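Local coordinates for uncharacterized protein (Novosphingobium aromaticivorans, PDB 3M7A) that is of unknown function but belongs to the DUF192 (COG1430) family and folds as a single compact, strand-rich chain with a large mixed beta sheet, at residues A[37-42]-A[61-66]; A[55-60]-A[80-85]; A[71-76]-A[114-119]; A[95-100]-A[110-115]. All coordinates share one frame; numbering follows the deposited sequence.

Interaction 1: A[37-42]-A[61-66]; sequences RSELAR and EGMIFL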
loop_
_atom_site.group_PDB
_atom_site.type_symbol
_atom_site.label_atom_id
_atom_site.label_comp_id
_atom_site.label_asym_id
_atom_site.label_seq_id
_atom_site.Cartn_x
_atom_site.Cartn_y
_atom_site.Cartn_z
ATOM N N ARG A 37 -6.464 5.421 4.254
ATOM C CA ARG A 37 -6.781 6.420 3.244
ATOM C C ARG A 37 -5.560 6.524 2.323
ATOM O O ARG A 37 -4.512 7.010 2.749
ATOM C CB ARG A 37 -7.061 7.782 3.887
ATOM C CG ARG A 37 -8.192 7.860 4.863
ATOM C CD ARG A 37 -9.490 7.717 4.229
ATOM N NE ARG A 37 -9.770 8.743 3.219
ATOM C CZ ARG A 37 -10.895 8.808 2.513
ATOM N NH1 ARG A 37 -11.855 7.880 2.685
ATOM N NH2 ARG A 37 -11.046 9.769 1.590
ATOM N N SER A 38 -5.709 6.047 1.097
ATOM C CA SER A 38 -4.567 5.786 0.239
ATOM C C SER A 38 -4.576 6.606 -1.039
ATOM O O SER A 38 -5.538 6.602 -1.776
ATOM C CB SER A 38 -4.556 4.292 -0.102
ATOM O OG SER A 38 -4.488 3.510 1.064
ATOM N N GLU A 39 -3.468 7.275 -1.307
ATOM C CA GLU A 39 -3.253 7.877 -2.622
ATOM C C GLU A 39 -3.241 6.776 -3.678
ATOM O O GLU A 39 -2.583 5.745 -3.466
ATOM C CB GLU A 39 -1.911 8.585 -2.639
ATOM C CG GLU A 39 -1.921 9.923 -1.897
ATOM C CD GLU A 39 -0.506 10.424 -1.721
ATOM O OE1 GLU A 39 -0.020 11.100 -2.652
ATOM O OE2 GLU A 39 0.164 10.073 -0.707
ATOM N N LEU A 40 -3.862 7.026 -4.828
ATOM C CA LEU A 40 -3.988 6.034 -5.881
ATOM C C LEU A 40 -2.999 6.356 -6.993
ATOM O O LEU A 40 -3.134 7.370 -7.692
ATOM C CB LEU A 40 -5.431 6.034 -6.400
ATOM C CG LEU A 40 -5.880 4.871 -7.281
ATOM C CD1 LEU A 40 -7.383 5.003 -7.565
ATOM C CD2 LEU A 40 -5.084 4.814 -8.579
ATOM N N ALA A 41 -2.006 5.492 -7.130
ATOM C CA ALA A 41 -1.024 5.601 -8.207
ATOM C C ALA A 41 -1.402 4.580 -9.260
ATOM O O ALA A 41 -1.455 3.379 -8.984
ATOM C CB ALA A 41 0.372 5.300 -7.670
ATOM N N ARG A 42 -1.668 5.065 -10.467
ATOM C CA ARG A 42 -2.112 4.184 -11.544
ATOM C C ARG A 42 -1.165 4.088 -12.733
ATOM O O ARG A 42 -0.859 2.995 -13.201
ATOM C CB ARG A 42 -3.474 4.598 -12.063
ATOM C CG ARG A 42 -4.131 3.461 -12.729
ATOM C CD ARG A 42 -5.480 3.722 -13.180
ATOM N NE ARG A 42 -6.550 3.815 -12.181
ATOM C CZ ARG A 42 -7.312 2.813 -11.722
ATOM N NH1 ARG A 42 -7.061 1.541 -12.014
ATOM N NH2 ARG A 42 -8.352 3.107 -10.974
ATOM N N GLU A 61 -2.873 6.239 6.769
ATOM C CA GLU A 61 -2.666 6.571 5.360
ATOM C C GLU A 61 -1.837 5.497 4.660
ATOM O O GLU A 61 -1.197 4.672 5.285
ATOM C CB GLU A 61 -1.959 7.936 5.245
ATOM C CG GLU A 61 -2.738 9.082 5.860
ATOM C CD GLU A 61 -2.013 10.403 5.752
ATOM O OE1 GLU A 61 -0.775 10.448 5.932
ATOM O OE2 GLU A 61 -2.684 11.414 5.479
ATOM N N GLY A 62 -1.850 5.539 3.337
ATOM C CA GLY A 62 -1.019 4.674 2.544
ATOM C C GLY A 62 -0.949 5.170 1.118
ATOM O O GLY A 62 -1.426 6.253 0.796
HETATM N N MSE A 63 -0.344 4.356 0.264
HETATM C CA MSE A 63 -0.428 4.563 -1.179
HETATM C C MSE A 63 -0.787 3.212 -1.792
HETATM O O MSE A 63 -0.156 2.200 -1.472
HETATM C CB MSE A 63 0.863 5.093 -1.785
HETATM C CG MSE A 63 0.780 5.355 -3.292
HETATM SE SE MSE A 63 2.270 6.271 -4.049
HETATM C CE MSE A 63 1.763 8.086 -3.551
ATOM N N ILE A 64 -1.793 3.211 -2.659
ATOM C CA ILE A 64 -2.244 2.021 -3.365
ATOM C C ILE A 64 -1.860 2.177 -4.847
ATOM O O ILE A 64 -2.139 3.204 -5.470
ATOM C CB ILE A 64 -3.776 1.768 -3.141
ATOM C CG1 ILE A 64 -4.245 0.453 -3.791
ATOM C CG2 ILE A 64 -4.632 2.914 -3.632
ATOM C CD1 ILE A 64 -3.878 -0.777 -3.030
ATOM N N PHE A 65 -1.215 1.151 -5.378
ATOM C CA PHE A 65 -0.709 1.082 -6.728
ATOM C C PHE A 65 -1.582 0.067 -7.457
ATOM O O PHE A 65 -1.596 -1.098 -7.083
ATOM C CB PHE A 65 0.740 0.599 -6.733
ATOM C CG PHE A 65 1.737 1.474 -5.970
ATOM C CD1 PHE A 65 1.697 1.571 -4.600
ATOM C CD2 PHE A 65 2.762 2.123 -6.644
ATOM C CE1 PHE A 65 2.626 2.343 -3.935
ATOM C CE2 PHE A 65 3.695 2.889 -5.973
ATOM C CZ PHE A 65 3.635 2.995 -4.614
ATOM N N LEU A 66 -2.357 0.498 -8.454
ATOM C CA LEU A 66 -3.330 -0.364 -9.137
ATOM C C LEU A 66 -2.791 -0.663 -10.517
ATOM O O LEU A 66 -2.457 0.252 -11.282
ATOM C CB LEU A 66 -4.709 0.274 -9.228
ATOM C CG LEU A 66 -5.430 0.474 -7.911
ATOM C CD1 LEU A 66 -6.840 1.052 -8.198
ATOM C CD2 LEU A 66 -5.472 -0.821 -7.055
HETATM O O HOH W 1 -0.932 9.008 1.436
HETATM O O HOH W 2 -4.426 0.389 -13.238
#

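Interaction 2: A[55-60]-A[80-85]; sequences TELGDE and TVIPLD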
loop_
_atom_site.group_PDB
_atom_site.type_symbol
_atom_site.label_atom_id
_atom_site.label_comp_id
_atom_site.label_asym_id
_atom_site.label_seq_id
_atom_site.Cartn_x
_atom_site.Cartn_y
_atom_site.Cartn_z
ATOM N N THR A 55 8.351 13.006 3.613
ATOM C CA THR A 55 9.003 12.923 4.928
ATOM C C THR A 55 8.065 12.473 6.044
ATOM O O THR A 55 8.507 12.263 7.160
ATOM C CB THR A 55 9.667 14.239 5.307
ATOM O OG1 THR A 55 8.683 15.267 5.260
ATOM C CG2 THR A 55 10.810 14.539 4.297
ATOM N N GLU A 56 6.789 12.290 5.719
ATOM C CA GLU A 56 5.829 11.810 6.705
ATOM C C GLU A 56 4.656 11.096 6.054
ATOM O O GLU A 56 4.361 11.275 4.891
ATOM C CB GLU A 56 5.326 12.956 7.587
ATOM C CG GLU A 56 4.423 13.939 6.860
ATOM C CD GLU A 56 3.857 15.015 7.775
ATOM O OE1 GLU A 56 3.376 14.680 8.885
ATOM O OE2 GLU A 56 3.888 16.197 7.373
ATOM N N LEU A 57 4.035 10.230 6.834
ATOM C CA LEU A 57 2.921 9.378 6.436
ATOM C C LEU A 57 2.260 8.916 7.731
ATOM O O LEU A 57 2.937 8.419 8.638
ATOM C CB LEU A 57 3.393 8.151 5.667
ATOM C CG LEU A 57 2.293 7.249 5.071
ATOM C CD1 LEU A 57 1.523 7.928 3.957
ATOM C CD2 LEU A 57 2.918 5.921 4.613
ATOM N N GLY A 58 0.952 9.075 7.818
ATOM C CA GLY A 58 0.220 8.620 8.993
ATOM C C GLY A 58 -0.054 7.129 8.956
ATOM O O GLY A 58 -0.125 6.549 7.898
ATOM N N ASP A 59 -0.266 6.524 10.127
ATOM C CA ASP A 59 -0.602 5.096 10.196
ATOM C C ASP A 59 -1.942 4.816 9.545
ATOM O O ASP A 59 -2.234 3.684 9.183
ATOM C CB ASP A 59 -0.640 4.609 11.649
ATOM C CG ASP A 59 0.736 4.328 12.238
ATOM O OD1 ASP A 59 1.754 4.403 11.513
ATOM O OD2 ASP A 59 0.773 4.026 13.455
ATOM N N GLU A 60 -2.769 5.852 9.426
ATOM C CA GLU A 60 -4.090 5.821 8.827
ATOM C C GLU A 60 -4.065 5.998 7.312
ATOM O O GLU A 60 -5.121 6.031 6.677
ATOM C CB GLU A 60 -4.951 6.938 9.480
ATOM C CG GLU A 60 -4.743 8.403 8.998
ATOM C CD GLU A 60 -3.526 9.124 9.583
ATOM O OE1 GLU A 60 -2.790 8.572 10.404
ATOM O OE2 GLU A 60 -3.340 10.308 9.216
ATOM N N THR A 80 13.398 7.398 -1.225
ATOM C CA THR A 80 12.365 7.204 -0.222
ATOM C C THR A 80 13.001 7.357 1.144
ATOM O O THR A 80 13.928 6.628 1.512
ATOM C CB THR A 80 11.623 5.876 -0.424
ATOM O OG1 THR A 80 11.138 5.836 -1.780
ATOM C CG2 THR A 80 10.474 5.708 0.561
ATOM N N VAL A 81 12.460 8.325 1.871
ATOM C CA VAL A 81 13.014 8.830 3.125
ATOM C C VAL A 81 12.491 8.103 4.368
ATOM O O VAL A 81 13.169 8.049 5.409
ATOM C CB VAL A 81 12.647 10.342 3.251
ATOM C CG1 VAL A 81 13.164 10.958 4.539
ATOM C CG2 VAL A 81 13.121 11.099 2.005
ATOM N N ILE A 82 11.271 7.584 4.260
ATOM C CA ILE A 82 10.617 6.931 5.374
ATOM C C ILE A 82 10.562 5.429 5.133
ATOM O O ILE A 82 10.433 4.984 3.984
ATOM C CB ILE A 82 9.200 7.503 5.623
ATOM C CG1 ILE A 82 8.269 7.307 4.422
ATOM C CG2 ILE A 82 9.286 8.984 5.996
ATOM C CD1 ILE A 82 6.800 7.649 4.700
ATOM N N PRO A 83 10.709 4.621 6.198
ATOM C CA PRO A 83 10.624 3.180 6.025
ATOM C C PRO A 83 9.177 2.777 5.708
ATOM O O PRO A 83 8.231 3.435 6.169
ATOM C CB PRO A 83 11.108 2.619 7.370
ATOM C CG PRO A 83 10.821 3.667 8.333
ATOM C CD PRO A 83 10.988 4.982 7.600
ATOM N N LEU A 84 9.025 1.725 4.930
ATOM C CA LEU A 84 7.701 1.293 4.469
ATOM C C LEU A 84 7.579 -0.212 4.544
ATOM O O LEU A 84 8.558 -0.944 4.399
ATOM C CB LEU A 84 7.488 1.703 3.009
ATOM C CG LEU A 84 7.430 3.194 2.741
ATOM C CD1 LEU A 84 7.441 3.468 1.209
ATOM C CD2 LEU A 84 6.235 3.847 3.413
ATOM N N ASP A 85 6.343 -0.680 4.735
ATOM C CA ASP A 85 5.968 -2.048 4.462
ATOM C C ASP A 85 5.249 -2.056 3.104
ATOM O O ASP A 85 4.346 -1.252 2.848
ATOM C CB ASP A 85 5.023 -2.602 5.529
ATOM C CG ASP A 85 5.694 -2.868 6.863
ATOM O OD1 ASP A 85 6.927 -2.703 6.990
ATOM O OD2 ASP A 85 4.962 -3.277 7.801
#

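Interaction 3: A[71-76]-A[114-119]; sequences DMATFW and GPTLAV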
loop_
_atom_site.group_PDB
_atom_site.type_symbol
_atom_site.label_atom_id
_atom_site.label_comp_id
_atom_site.label_asym_id
_atom_site.label_seq_id
_atom_site.Cartn_x
_atom_site.Cartn_y
_atom_site.Cartn_z
ATOM N N ASP A 71 1.184 -7.200 -14.091
ATOM C CA ASP A 71 2.511 -7.742 -14.227
ATOM C C ASP A 71 3.147 -7.866 -12.849
ATOM O O ASP A 71 2.868 -7.072 -11.938
ATOM C CB ASP A 71 3.336 -6.774 -15.077
ATOM C CG ASP A 71 2.928 -6.775 -16.564
ATOM O OD1 ASP A 71 2.205 -7.684 -17.032
ATOM O OD2 ASP A 71 3.370 -5.840 -17.261
HETATM N N MSE A 72 4.026 -8.833 -12.691
HETATM C CA MSE A 72 4.786 -8.989 -11.461
HETATM C C MSE A 72 5.557 -7.688 -11.180
HETATM O O MSE A 72 6.269 -7.184 -12.052
HETATM C CB MSE A 72 5.754 -10.150 -11.644
HETATM C CG MSE A 72 6.621 -10.469 -10.460
HETATM SE SE MSE A 72 7.906 -11.830 -10.967
HETATM C CE MSE A 72 9.280 -11.401 -9.648
ATOM N N ALA A 73 5.417 -7.139 -9.975
ATOM C CA ALA A 73 6.036 -5.866 -9.594
ATOM C C ALA A 73 7.335 -6.088 -8.836
ATOM O O ALA A 73 7.482 -7.062 -8.074
ATOM C CB ALA A 73 5.099 -5.077 -8.713
ATOM N N THR A 74 8.277 -5.172 -9.022
ATOM C CA THR A 74 9.497 -5.137 -8.204
ATOM C C THR A 74 9.704 -3.683 -7.784
ATOM O O THR A 74 9.645 -2.795 -8.620
ATOM C CB THR A 74 10.735 -5.665 -8.970
ATOM O OG1 THR A 74 10.492 -7.025 -9.334
ATOM C CG2 THR A 74 11.995 -5.622 -8.110
ATOM N N PHE A 75 9.900 -3.462 -6.481
ATOM C CA PHE A 75 9.996 -2.121 -5.908
ATOM C C PHE A 75 11.420 -1.847 -5.423
ATOM O O PHE A 75 12.251 -2.753 -5.315
ATOM C CB PHE A 75 8.974 -1.975 -4.773
ATOM C CG PHE A 75 7.595 -1.650 -5.257
ATOM C CD1 PHE A 75 6.856 -2.559 -5.957
ATOM C CD2 PHE A 75 7.059 -0.407 -5.054
ATOM C CE1 PHE A 75 5.608 -2.244 -6.430
ATOM C CE2 PHE A 75 5.824 -0.098 -5.509
ATOM C CZ PHE A 75 5.090 -1.006 -6.214
ATOM N N TRP A 76 11.707 -0.588 -5.132
ATOM C CA TRP A 76 12.924 -0.200 -4.434
ATOM C C TRP A 76 12.680 1.088 -3.655
ATOM O O TRP A 76 11.605 1.640 -3.721
ATOM C CB TRP A 76 14.119 -0.042 -5.384
ATOM C CG TRP A 76 14.063 1.091 -6.369
ATOM C CD1 TRP A 76 12.989 1.851 -6.703
ATOM C CD2 TRP A 76 15.157 1.556 -7.169
ATOM N NE1 TRP A 76 13.344 2.762 -7.675
ATOM C CE2 TRP A 76 14.673 2.604 -7.963
ATOM C CE3 TRP A 76 16.503 1.203 -7.264
ATOM C CZ2 TRP A 76 15.481 3.276 -8.890
ATOM C CZ3 TRP A 76 17.305 1.880 -8.161
ATOM C CH2 TRP A 76 16.792 2.911 -8.953
ATOM N N GLY A 114 4.610 -12.800 -7.488
ATOM C CA GLY A 114 4.068 -13.154 -8.792
ATOM C C GLY A 114 3.278 -12.009 -9.379
ATOM O O GLY A 114 3.356 -10.883 -8.870
ATOM N N PRO A 115 2.457 -12.283 -10.414
ATOM C CA PRO A 115 1.584 -11.265 -10.999
ATOM C C PRO A 115 0.885 -10.457 -9.913
ATOM O O PRO A 115 0.287 -11.009 -9.001
ATOM C CB PRO A 115 0.630 -12.087 -11.865
ATOM C CG PRO A 115 1.468 -13.262 -12.300
ATOM C CD PRO A 115 2.358 -13.583 -11.114
ATOM N N THR A 116 1.026 -9.151 -10.036
ATOM C CA THR A 116 0.658 -8.226 -8.974
ATOM C C THR A 116 -0.477 -7.313 -9.458
ATOM O O THR A 116 -0.271 -6.472 -10.349
ATOM C CB THR A 116 1.854 -7.362 -8.596
ATOM O OG1 THR A 116 2.979 -8.201 -8.321
ATOM C CG2 THR A 116 1.560 -6.500 -7.378
ATOM N N LEU A 117 -1.675 -7.505 -8.902
ATOM C CA LEU A 117 -2.836 -6.670 -9.196
ATOM C C LEU A 117 -2.734 -5.305 -8.515
ATOM O O LEU A 117 -3.169 -4.298 -9.071
ATOM C CB LEU A 117 -4.101 -7.425 -8.762
ATOM C CG LEU A 117 -5.402 -6.654 -8.974
ATOM C CD1 LEU A 117 -5.671 -6.389 -10.464
ATOM C CD2 LEU A 117 -6.561 -7.443 -8.367
ATOM N N ALA A 118 -2.228 -5.283 -7.286
ATOM C CA ALA A 118 -2.124 -4.040 -6.525
ATOM C C ALA A 118 -0.974 -4.140 -5.541
ATOM O O ALA A 118 -0.539 -5.225 -5.189
ATOM C CB ALA A 118 -3.448 -3.746 -5.789
ATOM N N VAL A 119 -0.510 -2.994 -5.075
ATOM C CA VAL A 119 0.448 -2.889 -4.007
ATOM C C VAL A 119 -0.043 -1.821 -3.046
ATOM O O VAL A 119 -0.493 -0.774 -3.474
ATOM C CB VAL A 119 1.851 -2.507 -4.530
ATOM C CG1 VAL A 119 2.865 -2.457 -3.390
ATOM C CG2 VAL A 119 2.312 -3.517 -5.613
#

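Interaction 4: A[95-100]-A[110-115]; sequences VMNIAA and LPAAGP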
loop_
_atom_site.group_PDB
_atom_site.type_symbol
_atom_site.label_atom_id
_atom_site.label_comp_id
_atom_site.label_asym_id
_atom_site.label_seq_id
_atom_site.Cartn_x
_atom_site.Cartn_y
_atom_site.Cartn_z
ATOM N N VAL A 95 -3.334 -10.791 -0.204
ATOM C CA VAL A 95 -1.917 -10.503 -0.009
ATOM C C VAL A 95 -1.115 -11.761 -0.338
ATOM O O VAL A 95 -1.378 -12.837 0.188
ATOM C CB VAL A 95 -1.646 -10.051 1.443
ATOM C CG1 VAL A 95 -0.134 -9.853 1.687
ATOM C CG2 VAL A 95 -2.443 -8.788 1.820
HETATM N N MSE A 96 -0.131 -11.611 -1.222
HETATM C CA MSE A 96 0.801 -12.680 -1.555
HETATM C C MSE A 96 2.013 -12.693 -0.627
HETATM O O MSE A 96 2.446 -13.752 -0.157
HETATM C CB MSE A 96 1.313 -12.530 -2.989
HETATM C CG MSE A 96 0.243 -12.678 -4.038
HETATM SE SE MSE A 96 0.920 -12.481 -5.842
HETATM C CE MSE A 96 1.472 -10.645 -5.775
ATOM N N ASN A 97 2.580 -11.522 -0.401
ATOM C CA ASN A 97 3.803 -11.383 0.327
ATOM C C ASN A 97 3.958 -9.916 0.731
ATOM O O ASN A 97 3.307 -9.008 0.175
ATOM C CB ASN A 97 5.040 -11.860 -0.459
ATOM C CG ASN A 97 5.385 -10.998 -1.660
ATOM O OD1 ASN A 97 4.593 -10.876 -2.605
ATOM N ND2 ASN A 97 6.588 -10.435 -1.645
ATOM N N ILE A 98 4.797 -9.693 1.741
ATOM C CA ILE A 98 5.047 -8.372 2.277
ATOM C C ILE A 98 6.563 -8.165 2.311
ATOM O O ILE A 98 7.282 -9.026 2.829
ATOM C CB ILE A 98 4.460 -8.240 3.705
ATOM C CG1 ILE A 98 2.934 -8.528 3.719
ATOM C CG2 ILE A 98 4.777 -6.837 4.278
ATOM C CD1 ILE A 98 2.331 -8.570 5.101
ATOM N N ALA A 99 7.033 -7.043 1.781
ATOM C CA ALA A 99 8.415 -6.602 1.991
ATOM C C ALA A 99 8.370 -5.683 3.206
ATOM O O ALA A 99 8.002 -4.517 3.077
ATOM C CB ALA A 99 8.999 -5.899 0.780
ATOM N N ALA A 100 8.599 -6.266 4.388
ATOM C CA ALA A 100 8.482 -5.543 5.643
ATOM C C ALA A 100 9.736 -4.714 5.885
ATOM O O ALA A 100 10.855 -5.157 5.588
ATOM C CB ALA A 100 8.231 -6.482 6.817
ATOM N N LEU A 110 12.841 -5.353 -4.414
ATOM C CA LEU A 110 11.854 -5.951 -3.513
ATOM C C LEU A 110 10.767 -6.529 -4.399
ATOM O O LEU A 110 9.864 -5.821 -4.827
ATOM C CB LEU A 110 11.281 -4.877 -2.588
ATOM C CG LEU A 110 12.333 -4.117 -1.779
ATOM C CD1 LEU A 110 11.649 -2.949 -1.094
ATOM C CD2 LEU A 110 13.060 -5.065 -0.789
ATOM N N PRO A 111 10.861 -7.829 -4.705
ATOM C CA PRO A 111 9.939 -8.417 -5.681
ATOM C C PRO A 111 8.643 -8.923 -5.083
ATOM O O PRO A 111 8.621 -9.466 -3.975
ATOM C CB PRO A 111 10.728 -9.607 -6.224
ATOM C CG PRO A 111 11.615 -9.981 -5.086
ATOM C CD PRO A 111 11.992 -8.717 -4.421
ATOM N N ALA A 112 7.580 -8.804 -5.847
ATOM C CA ALA A 112 6.335 -9.498 -5.569
ATOM C C ALA A 112 6.537 -10.992 -5.777
ATOM O O ALA A 112 7.400 -11.419 -6.546
ATOM C CB ALA A 112 5.206 -8.990 -6.514
ATOM N N ALA A 113 5.647 -11.783 -5.168
ATOM C CA ALA A 113 5.681 -13.225 -5.334
ATOM C C ALA A 113 5.265 -13.666 -6.723
ATOM O O ALA A 113 5.519 -14.796 -7.089
ATOM C CB ALA A 113 4.745 -13.864 -4.317
ATOM N N GLY A 114 4.610 -12.800 -7.488
ATOM C CA GLY A 114 4.068 -13.154 -8.792
ATOM C C GLY A 114 3.278 -12.009 -9.379
ATOM O O GLY A 114 3.356 -10.883 -8.870
ATOM N N PRO A 115 2.457 -12.283 -10.414
ATOM C CA PRO A 115 1.584 -11.265 -10.999
ATOM C C PRO A 115 0.885 -10.457 -9.913
ATOM O O PRO A 115 0.287 -11.009 -9.001
ATOM C CB PRO A 115 0.630 -12.087 -11.865
ATOM C CG PRO A 115 1.468 -13.262 -12.300
ATOM C CD PRO A 115 2.358 -13.583 -11.114
#

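Interaction 1: A[37-42]-A[61-66]
Arg37 to Ala41 pairs in parallel with Glu61 to Phe65 through five backbone hydrogen bonds. Gly62 N donates to Arg37 O and Glu39 N to Gly62 O; farther on, Ile64 N meets Glu39 O at 2.8 Å and Ala41 N meets Ile64 O at 2.8 Å, before Leu66 N closes the run on Ala41 O. Water adds two bridges: one donates to both Glu39 OE2 and Gly62 O, the other links Arg42 NH1 with Leu66 O. Side-chain contacts differ on the two faces. On one, Ser38 CB lies 3.8 Å from Ile64 CG2, and Leu40 crosses Leu66 at about a right angle, CD1 to CD1 at 4.0 Å. On the other, Ala41 CB touches Phe65 CD2 at 4.1 Å, and the Met63 chain, a selenomethionine bent at chi3 (-81°), sets CE 3.6 Å from Glu39 OE1. Leu66 CD1 also lies over one face of the Arg42 guanidinium. Helix 44-49 links the strands as a beta-alpha-beta unit. The buried Glu39 carboxylate sits against the Met63 methyl but has polar partners in Arg54, by a salt bridge, in Ser18 and in a water, which would probably favour its charged form.

Interaction 2: A[55-60]-A[80-85]
Ile82 fills the tight part of this contact, sending its two branches to different places on the 55-60 loop. Its CG1 takes the position between the backbone N and the carbonyl carbon (chi1 61°), and from there CD1 reaches Leu57 CB at 3.6 Å. The other branch, CG2, rests 3.6 Å from Thr55 O, a methyl against a carbonyl oxygen. Leu57 has CG anti to its backbone N (chi1 -174°), and its CD2 meets Leu84 CD2 at 4.1 Å, the two leucine side chains crossing at about a right angle. Leu84 is buried at the start of strand 84-89, so this end of the contact leads into the protein. The solvent side is looser: Thr55 is exposed, and its CG2 comes only within 4.3 Å of Val81 CG1, while the backbone N of exposed Glu56 stays 4.2 Å from Ile82 CG2. Leu57 O and Asp59 OD1 both accept hydrogen bonds from Asn123 ND2, tying the same loop to the end of strand 118-123. No hydrogen bond joins 55-60 to 80-85: Ile82, Leu57 and Leu84 hold the loop by van der Waals contact, which constrains direction less than hydrogen bonds would.

Interaction 3: A[71-76]-A[114-119]
With its first torsion at -52°, Thr116 holds OG1 anti to its own carbonyl carbon and CG2 anti to its backbone N, and this turns the hydroxyl toward Ala73 N and the methyl toward Ala73 CB. Phe75 likewise has CG anti to its carbonyl carbon (chi1 -82°), directing the ring toward Val119. The hydroxyl works in both directions: OG1 donates to Gly114 O at 2.8 Å, nearly in line with that carbonyl, and accepts from Ala73 N at 3.1 Å. Gly114 O also receives a CA-H...O contact from Met72 CA at 3.5 Å. A weak bond runs from Thr116 N to Asp71 O, 3.4 Å long; Arg67 NH2 is a second partner of that carbonyl. Beyond the polar end, Thr116 CG2 packs on Ala73 CB at 4.0 Å. Phe75 and Val119 then meet tip to tip, Val119 CG2 standing obliquely 3.6 Å from Phe75 CE1, and the ring also stacks edge-to-face with Phe65. A valine in place of Thr116 would probably leave Ala73 N without its acceptor and Gly114 O without the hydroxyl that holds the turn. The contact spans a corner where the chain leaves the two-stranded antiparallel sheet of 72-75 and 110-112 and enters the main sheet at 118-123, through a classic beta bulge in which Leu117 and Ala118 both face Val89.

Interaction 4: A[95-100]-A[110-115]
Asn97 OD1 takes the backbone N-H of Ala113 at 2.9 Å, while ND2 of the same amide donates to Pro111 O at 3.2 Å. The two bonds differ in geometry. Ala113 N stands above the plane of the amide carbonyl, 52° out of it, whereas ND2 lies in the plane of the Pro111 carbonyl, on a lone pair. CG of Asn97 is in the position between its backbone N and carbonyl carbon (chi1 68°), which carries the amide toward 110-115. One side chain thereby grips two backbone groups two residues apart, spanning Ala112. An alanine in place of Asn97 would probably leave Ala113 N and Pro111 O without these mates and let the 111-113 backbone shift. Further packing lies on either side of the amide along strand 95-100. At one end Ala99 CB faces Leu110 CB at 4.2 Å. At the other, Met96, a selenomethionine, puts CB 3.9 Å from Ala113 CB and, bent at chi3, brings CE near Ala112 CB and to 3.5 Å from Pro115 O, a methyl against a carbonyl oxygen. Ile86 and Phe88 of strand 84-89 touch Leu110 and Ala112 respectively. The strands run nearly antiparallel, 168° between directions, yet their axes come no closer than 7.8 Å; in place of direct backbone pairing, the asparagine amide makes the polar link between them.

How the interactions relate
Interaction 1 sits nearest the chain centre, about 6 Å from it, and pairs two strands of the main mixed sheet; the other centres lie about 11 Å out. Interaction 2 brings the loop before strand 61-66 against the start of strand 84-89, both strands of that sheet; its centre is 13 Å from that of interaction 1, and Arg37 N probably bonds to Glu60 O between them. Interactions 3 and 4, centred 7 Å apart, share Gly114 and Pro115 and join the small 72-75/110-112 sheet to strands 118-123 and 95-102. Both segments of interaction 1 precede those of 3 and 4, whereas 2 alternates with 1 and 3 along the chain. The small sheet packs on the main sheet through the Phe65 and Phe75 rings.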